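Local coordinates for pesticidal crystal protein Cry4Aa (Bacillus thuringiensis, PDB 2C9K) that kills mosquito larvae by binding midgut epithelial cells and causing their colloid-osmotic lysis, the chain here being the functional three-domain toxin part of a longer protoxin, at residues A[6-10]-A[234-239]; A[316-320]-A[436-440]; A[107-111]-A[180-185]; A[498-502]-A[599-603]; A[133-137]-A[203-207]. Residue numbers count along the deposited sequence, not the author numbering.

Interaction 1: A[6-10]-A[234-239]; sequences YTIVV and TAVLDL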
# COMPACT_ATOMS: atom_id res chain seq x y z
N TYR A 6 10.18 -6.02 -3.90
CA TYR A 6 9.31 -4.96 -3.39
C TYR A 6 8.15 -5.55 -2.61
O TYR A 6 7.97 -5.28 -1.42
CB TYR A 6 8.75 -4.12 -4.54
CG TYR A 6 9.78 -3.33 -5.32
CD1 TYR A 6 9.52 -2.93 -6.64
CD2 TYR A 6 10.99 -2.94 -4.75
CE1 TYR A 6 10.44 -2.19 -7.36
CE2 TYR A 6 11.92 -2.19 -5.46
CZ TYR A 6 11.64 -1.82 -6.76
OH TYR A 6 12.56 -1.09 -7.49
N THR A 7 7.35 -6.38 -3.28
CA THR A 7 6.20 -7.00 -2.65
C THR A 7 6.54 -8.07 -1.61
O THR A 7 5.74 -8.31 -0.70
CB THR A 7 5.24 -7.58 -3.70
OG1 THR A 7 5.97 -8.33 -4.67
CG2 THR A 7 4.48 -6.46 -4.41
N ILE A 8 7.70 -8.72 -1.71
CA ILE A 8 8.08 -9.74 -0.73
C ILE A 8 8.60 -9.10 0.57
O ILE A 8 8.23 -9.50 1.66
CB ILE A 8 9.19 -10.69 -1.24
CG1 ILE A 8 8.66 -11.58 -2.36
CG2 ILE A 8 9.69 -11.55 -0.07
CD1 ILE A 8 9.74 -12.40 -3.03
N VAL A 9 9.49 -8.12 0.43
CA VAL A 9 10.02 -7.45 1.60
C VAL A 9 8.86 -6.87 2.40
O VAL A 9 8.88 -6.87 3.63
CB VAL A 9 10.97 -6.31 1.20
CG1 VAL A 9 11.36 -5.51 2.43
CG2 VAL A 9 12.21 -6.87 0.52
N VAL A 10 7.85 -6.36 1.70
CA VAL A 10 6.71 -5.77 2.38
C VAL A 10 5.88 -6.87 3.04
O VAL A 10 5.36 -6.69 4.14
CB VAL A 10 5.84 -4.97 1.40
CG1 VAL A 10 4.59 -4.47 2.09
CG2 VAL A 10 6.63 -3.80 0.86
N THR A 234 4.67 0.16 -3.93
CA THR A 234 5.00 -1.19 -3.51
C THR A 234 6.43 -1.33 -2.99
O THR A 234 6.75 -2.29 -2.31
CB THR A 234 4.81 -2.19 -4.66
OG1 THR A 234 5.80 -1.96 -5.66
CG2 THR A 234 3.45 -2.01 -5.28
N ALA A 235 7.28 -0.36 -3.33
CA ALA A 235 8.67 -0.42 -2.88
C ALA A 235 8.89 0.41 -1.62
O ALA A 235 9.34 -0.10 -0.60
CB ALA A 235 9.61 0.06 -3.98
N VAL A 236 8.53 1.68 -1.68
CA VAL A 236 8.72 2.55 -0.53
C VAL A 236 7.49 2.76 0.36
O VAL A 236 7.45 2.25 1.47
CB VAL A 236 9.24 3.93 -0.99
CG1 VAL A 236 9.61 4.79 0.21
CG2 VAL A 236 10.44 3.73 -1.90
N LEU A 237 6.50 3.49 -0.13
CA LEU A 237 5.31 3.79 0.67
C LEU A 237 4.72 2.63 1.48
O LEU A 237 4.34 2.81 2.64
CB LEU A 237 4.22 4.41 -0.22
CG LEU A 237 4.69 5.59 -1.08
CD1 LEU A 237 3.48 6.29 -1.68
CD2 LEU A 237 5.51 6.55 -0.25
N ASP A 238 4.64 1.44 0.88
CA ASP A 238 4.09 0.29 1.59
C ASP A 238 4.98 -0.05 2.76
O ASP A 238 4.51 -0.38 3.85
CB ASP A 238 3.96 -0.94 0.67
CG ASP A 238 2.71 -0.88 -0.21
OD1 ASP A 238 1.85 -0.00 0.02
OD2 ASP A 238 2.59 -1.72 -1.13
N LEU A 239 6.29 0.06 2.55
CA LEU A 239 7.25 -0.24 3.59
C LEU A 239 7.21 0.87 4.65
O LEU A 239 7.23 0.60 5.85
CB LEU A 239 8.64 -0.36 2.96
CG LEU A 239 9.75 -1.06 3.73
CD1 LEU A 239 9.27 -2.40 4.31
CD2 LEU A 239 10.94 -1.26 2.77
O HOH W 1 9.69 -3.15 -0.56

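Interaction 2: A[316-320]-A[436-440]; sequences HYNMF and FIKSL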
# COMPACT_ATOMS: atom_id res chain seq x y z
N HIS A 316 -18.75 -1.31 -19.97
CA HIS A 316 -18.75 -2.12 -18.77
C HIS A 316 -19.04 -1.33 -17.51
O HIS A 316 -19.09 -0.11 -17.54
CB HIS A 316 -17.40 -2.83 -18.60
CG HIS A 316 -16.31 -1.95 -18.09
ND1 HIS A 316 -15.73 -0.95 -18.85
CD2 HIS A 316 -15.67 -1.92 -16.89
CE1 HIS A 316 -14.79 -0.35 -18.15
NE2 HIS A 316 -14.73 -0.92 -16.96
N TYR A 317 -19.26 -2.04 -16.41
CA TYR A 317 -19.51 -1.41 -15.12
C TYR A 317 -19.12 -2.39 -14.01
O TYR A 317 -19.07 -3.60 -14.23
CB TYR A 317 -20.97 -0.94 -14.99
CG TYR A 317 -22.03 -2.03 -14.94
CD1 TYR A 317 -22.22 -2.79 -13.79
CD2 TYR A 317 -22.82 -2.30 -16.05
CE1 TYR A 317 -23.18 -3.79 -13.75
CE2 TYR A 317 -23.78 -3.30 -16.02
CZ TYR A 317 -23.96 -4.05 -14.87
OH TYR A 317 -24.89 -5.07 -14.84
N ASN A 318 -18.81 -1.86 -12.83
CA ASN A 318 -18.39 -2.68 -11.69
C ASN A 318 -19.48 -2.73 -10.63
O ASN A 318 -20.23 -1.76 -10.46
CB ASN A 318 -17.14 -2.08 -11.02
CG ASN A 318 -15.99 -1.88 -11.98
OD1 ASN A 318 -15.20 -2.80 -12.21
ND2 ASN A 318 -15.89 -0.68 -12.54
N MET A 319 -19.55 -3.86 -9.92
CA MET A 319 -20.49 -4.04 -8.81
C MET A 319 -19.58 -4.28 -7.60
O MET A 319 -18.70 -5.14 -7.63
CB MET A 319 -21.41 -5.26 -9.05
CG MET A 319 -22.56 -5.02 -10.04
SD MET A 319 -23.68 -3.65 -9.58
CE MET A 319 -24.57 -4.36 -8.21
N PHE A 320 -19.78 -3.51 -6.54
CA PHE A 320 -18.92 -3.61 -5.37
C PHE A 320 -19.61 -3.23 -4.06
O PHE A 320 -20.70 -2.67 -4.05
CB PHE A 320 -17.71 -2.71 -5.58
CG PHE A 320 -18.08 -1.26 -5.73
CD1 PHE A 320 -18.08 -0.41 -4.63
CD2 PHE A 320 -18.46 -0.76 -6.97
CE1 PHE A 320 -18.45 0.92 -4.76
CE2 PHE A 320 -18.84 0.57 -7.11
CZ PHE A 320 -18.84 1.41 -6.00
N PHE A 436 -11.14 -2.88 -9.12
CA PHE A 436 -11.95 -2.02 -9.98
C PHE A 436 -11.35 -1.89 -11.38
O PHE A 436 -10.15 -2.09 -11.58
CB PHE A 436 -11.99 -0.62 -9.35
CG PHE A 436 -13.23 0.16 -9.65
CD1 PHE A 436 -14.42 -0.12 -8.98
CD2 PHE A 436 -13.20 1.22 -10.54
CE1 PHE A 436 -15.56 0.65 -9.19
CE2 PHE A 436 -14.34 2.00 -10.77
CZ PHE A 436 -15.52 1.71 -10.09
N ILE A 437 -12.19 -1.55 -12.36
CA ILE A 437 -11.73 -1.34 -13.73
C ILE A 437 -12.41 -0.09 -14.31
O ILE A 437 -13.59 -0.14 -14.62
CB ILE A 437 -12.06 -2.52 -14.65
CG1 ILE A 437 -11.25 -3.75 -14.24
CG2 ILE A 437 -11.72 -2.15 -16.08
CD1 ILE A 437 -11.48 -4.96 -15.15
N LYS A 438 -11.66 1.00 -14.45
CA LYS A 438 -12.20 2.24 -15.00
C LYS A 438 -11.82 2.33 -16.47
O LYS A 438 -10.99 1.57 -16.94
CB LYS A 438 -11.65 3.48 -14.27
CG LYS A 438 -12.48 3.91 -13.08
CD LYS A 438 -11.82 5.01 -12.28
CE LYS A 438 -11.81 6.33 -13.03
NZ LYS A 438 -13.12 7.02 -13.07
N SER A 439 -12.42 3.28 -17.18
CA SER A 439 -12.13 3.43 -18.59
C SER A 439 -12.34 4.87 -19.06
O SER A 439 -13.28 5.53 -18.63
CB SER A 439 -13.04 2.49 -19.38
OG SER A 439 -12.46 2.10 -20.61
N LEU A 440 -11.44 5.35 -19.91
CA LEU A 440 -11.54 6.69 -20.48
C LEU A 440 -11.84 6.52 -21.96
O LEU A 440 -11.10 5.87 -22.69
CB LEU A 440 -10.23 7.47 -20.31
CG LEU A 440 -9.98 8.74 -21.15
CD1 LEU A 440 -11.18 9.67 -21.09
CD2 LEU A 440 -8.74 9.46 -20.64

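Interaction 3: A[107-111]-A[180-185]; sequences IQLVH and IDYYPV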
# COMPACT_ATOMS: atom_id res chain seq x y z
N ILE A 107 25.11 -5.16 18.08
CA ILE A 107 24.05 -4.21 17.77
C ILE A 107 24.70 -2.85 17.50
O ILE A 107 24.29 -2.11 16.62
CB ILE A 107 23.05 -4.09 18.95
CG1 ILE A 107 22.21 -5.36 19.06
CG2 ILE A 107 22.17 -2.86 18.78
CD1 ILE A 107 21.21 -5.35 20.20
N GLN A 108 25.75 -2.55 18.27
CA GLN A 108 26.47 -1.29 18.13
C GLN A 108 27.08 -1.11 16.74
O GLN A 108 27.11 -0.00 16.21
CB GLN A 108 27.59 -1.20 19.17
CG GLN A 108 27.11 -1.11 20.61
CD GLN A 108 28.24 -0.86 21.58
OE1 GLN A 108 28.03 -0.78 22.80
NE2 GLN A 108 29.46 -0.74 21.06
N LEU A 109 27.57 -2.20 16.16
CA LEU A 109 28.17 -2.14 14.83
C LEU A 109 27.11 -1.94 13.75
O LEU A 109 27.30 -1.13 12.84
CB LEU A 109 28.97 -3.42 14.54
CG LEU A 109 30.27 -3.60 15.31
CD1 LEU A 109 30.96 -4.87 14.84
CD2 LEU A 109 31.17 -2.40 15.10
N VAL A 110 26.01 -2.67 13.85
CA VAL A 110 24.94 -2.53 12.88
C VAL A 110 24.37 -1.12 12.96
O VAL A 110 23.98 -0.56 11.95
CB VAL A 110 23.80 -3.55 13.12
CG1 VAL A 110 22.64 -3.26 12.17
CG2 VAL A 110 24.30 -4.96 12.88
N HIS A 111 24.33 -0.53 14.15
CA HIS A 111 23.81 0.82 14.26
C HIS A 111 24.81 1.83 13.71
O HIS A 111 24.43 2.90 13.24
CB HIS A 111 23.47 1.16 15.71
CG HIS A 111 22.99 2.57 15.90
ND1 HIS A 111 21.94 3.10 15.18
CD2 HIS A 111 23.43 3.57 16.71
CE1 HIS A 111 21.75 4.36 15.54
NE2 HIS A 111 22.65 4.67 16.46
N ILE A 180 23.01 0.34 26.71
CA ILE A 180 22.52 1.45 25.90
C ILE A 180 21.00 1.42 25.71
O ILE A 180 20.38 0.36 25.70
CB ILE A 180 23.21 1.45 24.52
CG1 ILE A 180 24.73 1.44 24.71
CG2 ILE A 180 22.78 2.68 23.73
CD1 ILE A 180 25.51 1.26 23.43
N ASP A 181 20.42 2.61 25.58
CA ASP A 181 18.98 2.76 25.38
C ASP A 181 18.72 3.38 24.00
O ASP A 181 18.88 4.59 23.82
CB ASP A 181 18.40 3.65 26.47
CG ASP A 181 16.97 4.05 26.19
OD1 ASP A 181 16.16 3.17 25.82
OD2 ASP A 181 16.65 5.25 26.35
N TYR A 182 18.33 2.55 23.05
CA TYR A 182 18.07 3.01 21.69
C TYR A 182 16.65 3.50 21.42
O TYR A 182 16.34 3.86 20.29
CB TYR A 182 18.39 1.91 20.68
CG TYR A 182 19.80 1.38 20.74
CD1 TYR A 182 20.20 0.54 21.77
CD2 TYR A 182 20.73 1.71 19.76
CE1 TYR A 182 21.49 0.02 21.82
CE2 TYR A 182 22.02 1.20 19.79
CZ TYR A 182 22.40 0.36 20.83
OH TYR A 182 23.67 -0.16 20.87
N TYR A 183 15.79 3.53 22.43
CA TYR A 183 14.42 3.97 22.19
C TYR A 183 14.26 5.42 21.73
O TYR A 183 13.40 5.71 20.90
CB TYR A 183 13.53 3.72 23.40
CG TYR A 183 12.07 3.92 23.07
CD1 TYR A 183 11.50 3.29 21.96
CD2 TYR A 183 11.26 4.78 23.82
CE1 TYR A 183 10.18 3.50 21.60
CE2 TYR A 183 9.93 4.99 23.47
CZ TYR A 183 9.40 4.36 22.36
OH TYR A 183 8.11 4.57 21.99
N PRO A 184 15.06 6.34 22.27
CA PRO A 184 14.88 7.72 21.80
C PRO A 184 15.34 7.80 20.34
O PRO A 184 14.82 8.59 19.55
CB PRO A 184 15.77 8.52 22.74
CG PRO A 184 15.69 7.72 24.01
CD PRO A 184 15.87 6.32 23.51
N VAL A 185 16.32 6.98 20.00
CA VAL A 185 16.87 6.94 18.64
C VAL A 185 15.97 6.18 17.67
O VAL A 185 15.87 6.55 16.49
CB VAL A 185 18.27 6.28 18.64
CG1 VAL A 185 18.80 6.19 17.23
CG2 VAL A 185 19.21 7.07 19.51

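Interaction 4: A[498-502]-A[599-603]; sequences DLIDF and TVLID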
# COMPACT_ATOMS: atom_id res chain seq x y z
N ASP A 498 -5.79 6.19 2.48
CA ASP A 498 -6.49 7.43 2.78
C ASP A 498 -7.01 7.56 4.21
O ASP A 498 -6.97 6.59 4.99
CB ASP A 498 -7.64 7.61 1.79
CG ASP A 498 -7.18 7.53 0.35
OD1 ASP A 498 -6.09 8.06 0.06
OD2 ASP A 498 -7.90 6.94 -0.48
N LEU A 499 -7.51 8.75 4.54
CA LEU A 499 -8.03 9.04 5.87
C LEU A 499 -9.44 9.63 5.82
O LEU A 499 -9.88 10.13 4.78
CB LEU A 499 -7.13 10.06 6.58
CG LEU A 499 -5.62 10.00 6.41
CD1 LEU A 499 -5.03 11.33 6.87
CD2 LEU A 499 -5.04 8.84 7.20
N ILE A 500 -10.14 9.59 6.95
CA ILE A 500 -11.49 10.14 7.05
C ILE A 500 -11.44 11.55 7.63
O ILE A 500 -10.77 11.79 8.64
CB ILE A 500 -12.40 9.30 8.01
CG1 ILE A 500 -12.79 7.98 7.35
CG2 ILE A 500 -13.65 10.09 8.36
CD1 ILE A 500 -13.76 7.16 8.21
N ASP A 501 -12.14 12.47 6.98
CA ASP A 501 -12.25 13.86 7.42
C ASP A 501 -13.51 13.85 8.27
O ASP A 501 -14.60 14.18 7.81
CB ASP A 501 -12.42 14.80 6.22
CG ASP A 501 -12.09 16.26 6.55
OD1 ASP A 501 -12.48 16.73 7.65
OD2 ASP A 501 -11.46 16.93 5.70
N PHE A 502 -13.36 13.43 9.53
CA PHE A 502 -14.45 13.29 10.48
C PHE A 502 -15.19 14.59 10.82
O PHE A 502 -14.70 15.40 11.61
CB PHE A 502 -13.90 12.64 11.75
CG PHE A 502 -14.95 12.10 12.67
CD1 PHE A 502 -16.15 11.60 12.18
CD2 PHE A 502 -14.71 12.03 14.04
CE1 PHE A 502 -17.10 11.04 13.04
CE2 PHE A 502 -15.65 11.46 14.91
CZ PHE A 502 -16.85 10.97 14.40
N THR A 599 -10.35 20.78 11.96
CA THR A 599 -10.25 19.59 11.12
C THR A 599 -9.65 18.42 11.88
O THR A 599 -8.63 18.55 12.55
CB THR A 599 -9.36 19.84 9.88
OG1 THR A 599 -9.99 20.80 9.01
CG2 THR A 599 -9.12 18.55 9.13
N VAL A 600 -10.29 17.26 11.76
CA VAL A 600 -9.82 16.04 12.40
C VAL A 600 -9.68 14.96 11.34
O VAL A 600 -10.62 14.67 10.60
CB VAL A 600 -10.80 15.55 13.49
CG1 VAL A 600 -10.32 14.23 14.09
CG2 VAL A 600 -10.92 16.60 14.59
N LEU A 601 -8.49 14.37 11.24
CA LEU A 601 -8.27 13.32 10.25
C LEU A 601 -8.09 11.98 10.95
O LEU A 601 -7.12 11.78 11.68
CB LEU A 601 -7.06 13.66 9.39
CG LEU A 601 -7.18 14.95 8.59
CD1 LEU A 601 -5.91 15.19 7.79
CD2 LEU A 601 -8.38 14.88 7.65
N ILE A 602 -9.03 11.07 10.75
CA ILE A 602 -8.97 9.76 11.36
C ILE A 602 -8.20 8.78 10.50
O ILE A 602 -8.57 8.51 9.36
CB ILE A 602 -10.38 9.17 11.58
CG1 ILE A 602 -11.15 9.99 12.61
CG2 ILE A 602 -10.25 7.74 12.05
CD1 ILE A 602 -10.58 9.93 13.99
N ASP A 603 -7.13 8.22 11.07
CA ASP A 603 -6.29 7.27 10.36
C ASP A 603 -6.58 5.81 10.72
O ASP A 603 -7.15 5.06 9.92
CB ASP A 603 -4.83 7.60 10.63
CG ASP A 603 -3.88 6.58 10.06
OD1 ASP A 603 -4.15 6.08 8.94
OD2 ASP A 603 -2.86 6.29 10.73
O HOH W 2 -8.41 5.17 7.09
O HOH W 3 -4.38 5.76 6.39
O HOH W 4 -11.13 19.59 6.96

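Interaction 5: A[133-137]-A[203-207]; sequences DYYNI and KGLNL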
# COMPACT_ATOMS: atom_id res chain seq x y z
N ASP A 133 19.05 15.68 -6.92
CA ASP A 133 17.70 15.33 -6.51
C ASP A 133 17.24 14.12 -7.31
O ASP A 133 16.57 13.24 -6.79
CB ASP A 133 16.74 16.49 -6.74
CG ASP A 133 16.80 17.52 -5.63
OD1 ASP A 133 16.30 17.23 -4.52
OD2 ASP A 133 17.35 18.62 -5.87
N TYR A 134 17.62 14.09 -8.58
CA TYR A 134 17.25 13.00 -9.47
C TYR A 134 17.97 11.72 -9.06
O TYR A 134 17.40 10.64 -9.14
CB TYR A 134 17.59 13.35 -10.92
CG TYR A 134 17.36 12.21 -11.88
CD1 TYR A 134 16.10 11.63 -12.03
CD2 TYR A 134 18.41 11.70 -12.64
CE1 TYR A 134 15.90 10.57 -12.90
CE2 TYR A 134 18.21 10.64 -13.52
CZ TYR A 134 16.96 10.08 -13.64
OH TYR A 134 16.77 9.04 -14.51
N TYR A 135 19.22 11.85 -8.63
CA TYR A 135 20.01 10.70 -8.20
C TYR A 135 19.44 10.08 -6.92
O TYR A 135 19.48 8.86 -6.75
CB TYR A 135 21.47 11.10 -7.95
CG TYR A 135 22.22 10.13 -7.06
CD1 TYR A 135 22.78 8.95 -7.56
CD2 TYR A 135 22.33 10.36 -5.68
CE1 TYR A 135 23.41 8.04 -6.72
CE2 TYR A 135 22.95 9.45 -4.84
CZ TYR A 135 23.49 8.30 -5.36
OH TYR A 135 24.11 7.41 -4.51
N ASN A 136 18.93 10.91 -6.02
CA ASN A 136 18.39 10.40 -4.77
C ASN A 136 17.00 9.80 -4.89
O ASN A 136 16.64 8.93 -4.11
CB ASN A 136 18.42 11.47 -3.70
CG ASN A 136 19.76 11.54 -3.01
OD1 ASN A 136 20.17 10.61 -2.31
ND2 ASN A 136 20.47 12.64 -3.22
N ILE A 137 16.21 10.27 -5.84
CA ILE A 137 14.89 9.68 -6.00
C ILE A 137 15.12 8.37 -6.76
O ILE A 137 14.33 7.43 -6.65
CB ILE A 137 13.95 10.56 -6.84
CG1 ILE A 137 14.31 10.46 -8.31
CG2 ILE A 137 14.01 11.99 -6.38
CD1 ILE A 137 13.15 10.75 -9.19
N LYS A 203 9.30 14.36 -4.67
CA LYS A 203 10.21 15.10 -5.54
C LYS A 203 10.20 14.43 -6.89
O LYS A 203 10.32 15.09 -7.92
CB LYS A 203 11.63 15.12 -4.98
CG LYS A 203 11.84 16.18 -3.91
CD LYS A 203 13.30 16.32 -3.54
CE LYS A 203 13.50 17.43 -2.51
NZ LYS A 203 14.91 17.52 -2.05
N GLY A 204 10.07 13.10 -6.87
CA GLY A 204 10.04 12.33 -8.11
C GLY A 204 8.72 12.53 -8.82
O GLY A 204 8.68 12.73 -10.04
N LEU A 205 7.64 12.48 -8.05
CA LEU A 205 6.29 12.66 -8.56
C LEU A 205 6.24 14.02 -9.24
O LEU A 205 5.66 14.17 -10.31
CB LEU A 205 5.28 12.59 -7.41
CG LEU A 205 4.02 11.73 -7.59
CD1 LEU A 205 4.37 10.36 -8.15
CD2 LEU A 205 3.33 11.58 -6.25
N ASN A 206 6.86 15.01 -8.61
CA ASN A 206 6.88 16.36 -9.14
C ASN A 206 7.84 16.50 -10.31
O ASN A 206 7.65 17.34 -11.19
CB ASN A 206 7.25 17.35 -8.04
CG ASN A 206 7.46 18.75 -8.57
OD1 ASN A 206 8.59 19.12 -8.92
ND2 ASN A 206 6.39 19.53 -8.65
N LEU A 207 8.88 15.68 -10.33
CA LEU A 207 9.83 15.72 -11.44
C LEU A 207 9.06 15.33 -12.70
O LEU A 207 9.02 16.08 -13.68
CB LEU A 207 10.97 14.72 -11.20
CG LEU A 207 11.95 14.54 -12.36
CD1 LEU A 207 12.62 15.86 -12.68
CD2 LEU A 207 12.98 13.47 -12.01

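Interaction 1: A[6-10]-A[234-239]
Tyr6 opens the contact. Ala235 CB sits over the face of its ring, 3.5 Å from the centroid, in a CH-pi contact. Tyr6 CD2 is 3.4 Å from Ala235 CB. No direct hydrogen bond joins the two segments. Instead one water donates to Tyr6 O at 2.9 Å and to Ala235 O at 3.1 Å, so it bridges two carbonyls. Thr7 touches Thr234 loosely, with Thr7 CG2 4.3 Å from Thr234 CB; the hydroxyl of Thr7 is hydrogen-bonded to Ile411 O. Val9 CG1 meets Leu239 CD1 at 4.2 Å. Val10 has the most surface covered here: its CG2 is 3.5 Å from Thr234 O, and its CG1 is 3.9 Å from Asp238 CB. The carboxylate of Asp238 forms a salt bridge with Arg261. Over these segments the axes run at 20°, 8.7 Å apart at closest. Residues 234-237 make a wider pi-type turn. This is buried helix-helix packing between the first and last helices of the helical bundle, the pore-forming domain of three-domain Cry toxins.

Interaction 2: A[316-320]-A[436-440]
The two strands face each other through side chains, with the axes of these segments 7.2 Å apart at closest and running at 151°. No backbone-to-backbone bond joins them. His316 points toward the other strand and is p (chi1 77°). Its NE2 donates to Ile437 O at 2.7 Å, and its CE1 lies 3.6 Å from Ser439 CB. Asn318 takes the m rotamer, and its amide makes two hydrogen bonds to the backbone of Ile437: ND2 donates to Ile437 O at 3.1 Å, and OD1 accepts from Ile437 N at 3.3 Å. Ile437 O thus receives two side-chain donors. Asn318 ND2 also lies over a face of the Phe436 ring, 3.4 Å from Phe436 CZ. Phe436 is t and Phe320 is p. With these rotamers the rings meet in an offset edge-to-face pair, centroids 5.8 Å apart and planes at 74°, with the edge of Phe436 toward the face of Phe320. Arg288 makes a cation-pi contact with Phe436. Strand 313-322 belongs to a four-stranded antiparallel sheet and strand 432-440 edges a three-stranded one. Packing of antiparallel sheets through their side chains round a shared core is characteristic of the three-sheet beta-prism, domain II of Cry toxins.

Interaction 3: A[107-111]-A[180-185]
Aromatic contact dominates this meeting of helix 103-123 with the loop and first turn leading into helix 183-208. The edge of Tyr182 points at the face of His111 in a T-shaped pair. The ring centroids are 5.8 Å apart and the planes stand at 88°. The nearest atoms are His111 CD2 and Tyr182 CE2, at 4.1 Å. The His111 ring also meets that of His150 in helix 140-164.

Van der Waals contacts accompany this pair. Ile107 CG2 lies 3.8 Å from Tyr182 CZ and 3.7 Å from Tyr182 OH. Gln108 CG is 3.6 Å from the same Tyr182 OH, so the phenol end rests against one turn of the helix. Farther along its chain, Gln108 OE1 is 3.3 Å from Ile180 CD1. Val185 CG1 touches His111 CE1 at 3.9 Å.

Hydrogen bonds do not cross between the segments. Within 180-185, Asp181 OD1 accepts weakly from Tyr183 N at 3.4 Å. This caps the turn that leads into helix 183-208, just beside the tyrosine that makes the contact.

Leu154 of helix 140-164 touches both His111 and Tyr182, and Ala157 of that helix touches Ile107. The contact is a partly buried edge-to-face aromatic join within the helical bundle of domain I, the membrane-inserting domain of three-domain Cry toxins.

Interaction 4: A[498-502]-A[599-603]
Water takes over from direct backbone pairing at one end of this antiparallel strand pair. Asp498 O accepts from a water that also donates to Asp603 O, at 2.9 and 3.1 Å respectively. A second water lies between Asp498 O, at 3.1 Å, and Asp603 OD1, at 2.6 Å. Inward from this end, Ile500 and Ile602 form a hydrogen-bonded pair. Ile500 N donates to Ile602 O at 3.1 Å, and Ile602 N donates to Ile500 O at 2.8 Å. Asp501 and Leu601 follow as a non-hydrogen-bonded pair. Phe502 N then makes only a weak bond to Val600 O, at 3.2 Å. Asp501 is the centre of an inverse gamma turn, which bends the chain here.

On one face Ile500 CB meets Ile602 CB at 4.1 Å, and Phe502 CB lies 3.9 Å from Ile602 CG1. Leu499 CD1 packs on Leu601 CB at 4.0 Å. Asp501 and Asp603 have outside salt-bridge partners, Lys487 and Arg524. Both segments belong to the beta-sandwich domain III. Strand 499-501 lies between 487-489 and 600-609, strand 517-527 pairs with 600-609 as well, and Phe506 of strand 505-511 touches both Ile500 and Ile602.

Interaction 5: A[133-137]-A[203-207]
Ile137, Lys203 and Leu207 lose the most surface in this contact. Ile137 lies at the end of helix 129-137 and points toward the other helix. Its CD1 is 3.7 Å from Gly204 CA and 3.9 Å from Leu207 CD2. Gly204 has no side chain, so the backbone can approach closely: the CA atoms of Ile137 and Gly204 are 5.9 Å apart.

Lys203 works in two ways. Its CB is 4.2 Å from Ile137 CG2. Its extended chain carries NZ to Asp133 OD1 at 2.8 Å, a hydrogen-bonded salt bridge at the more exposed side of the contact.

Leu207 sits one helical turn on from Lys203. Its CD2 touches Tyr134 CD1 at 3.6 Å as well as Ile137, and so fills the space between these two residues. The hydroxyl of Tyr134 bonds to Lys60 O.

The axes of the two segments cross at -118°, 10.0 Å apart at their closest. Ile58 of helix 46-58 touches Tyr134, Ile137 and Leu207, adding a third helix to the apolar cluster. The Cys125-Cys132 disulfide ties helix 129-137 to the loop before it, and Leu205 of helix 183-208 packs on Tyr225 and Tyr228 of helix 222-240.

From the N terminus, interaction 1 closes the longest loop. It joins helix 5-16 to helix 222-240 and so brings the two ends of the helical domain together. Interactions 3 and 5 are nested inside that loop and cross each other. Both involve helix 183-208: 107-111 meets the loop and first turn leading into it, and 133-137 meets a part near its end. The centres of these two contacts are about 31 Å apart. The chain then enters domain II, where interaction 2 ties two sheets of the prism. Interaction 4 comes last and joins strands of domain III. Interactions 2 and 4 follow in series. No two contacts touch; the nearest, 1 and 5, are about 7 Å apart between nearest atoms.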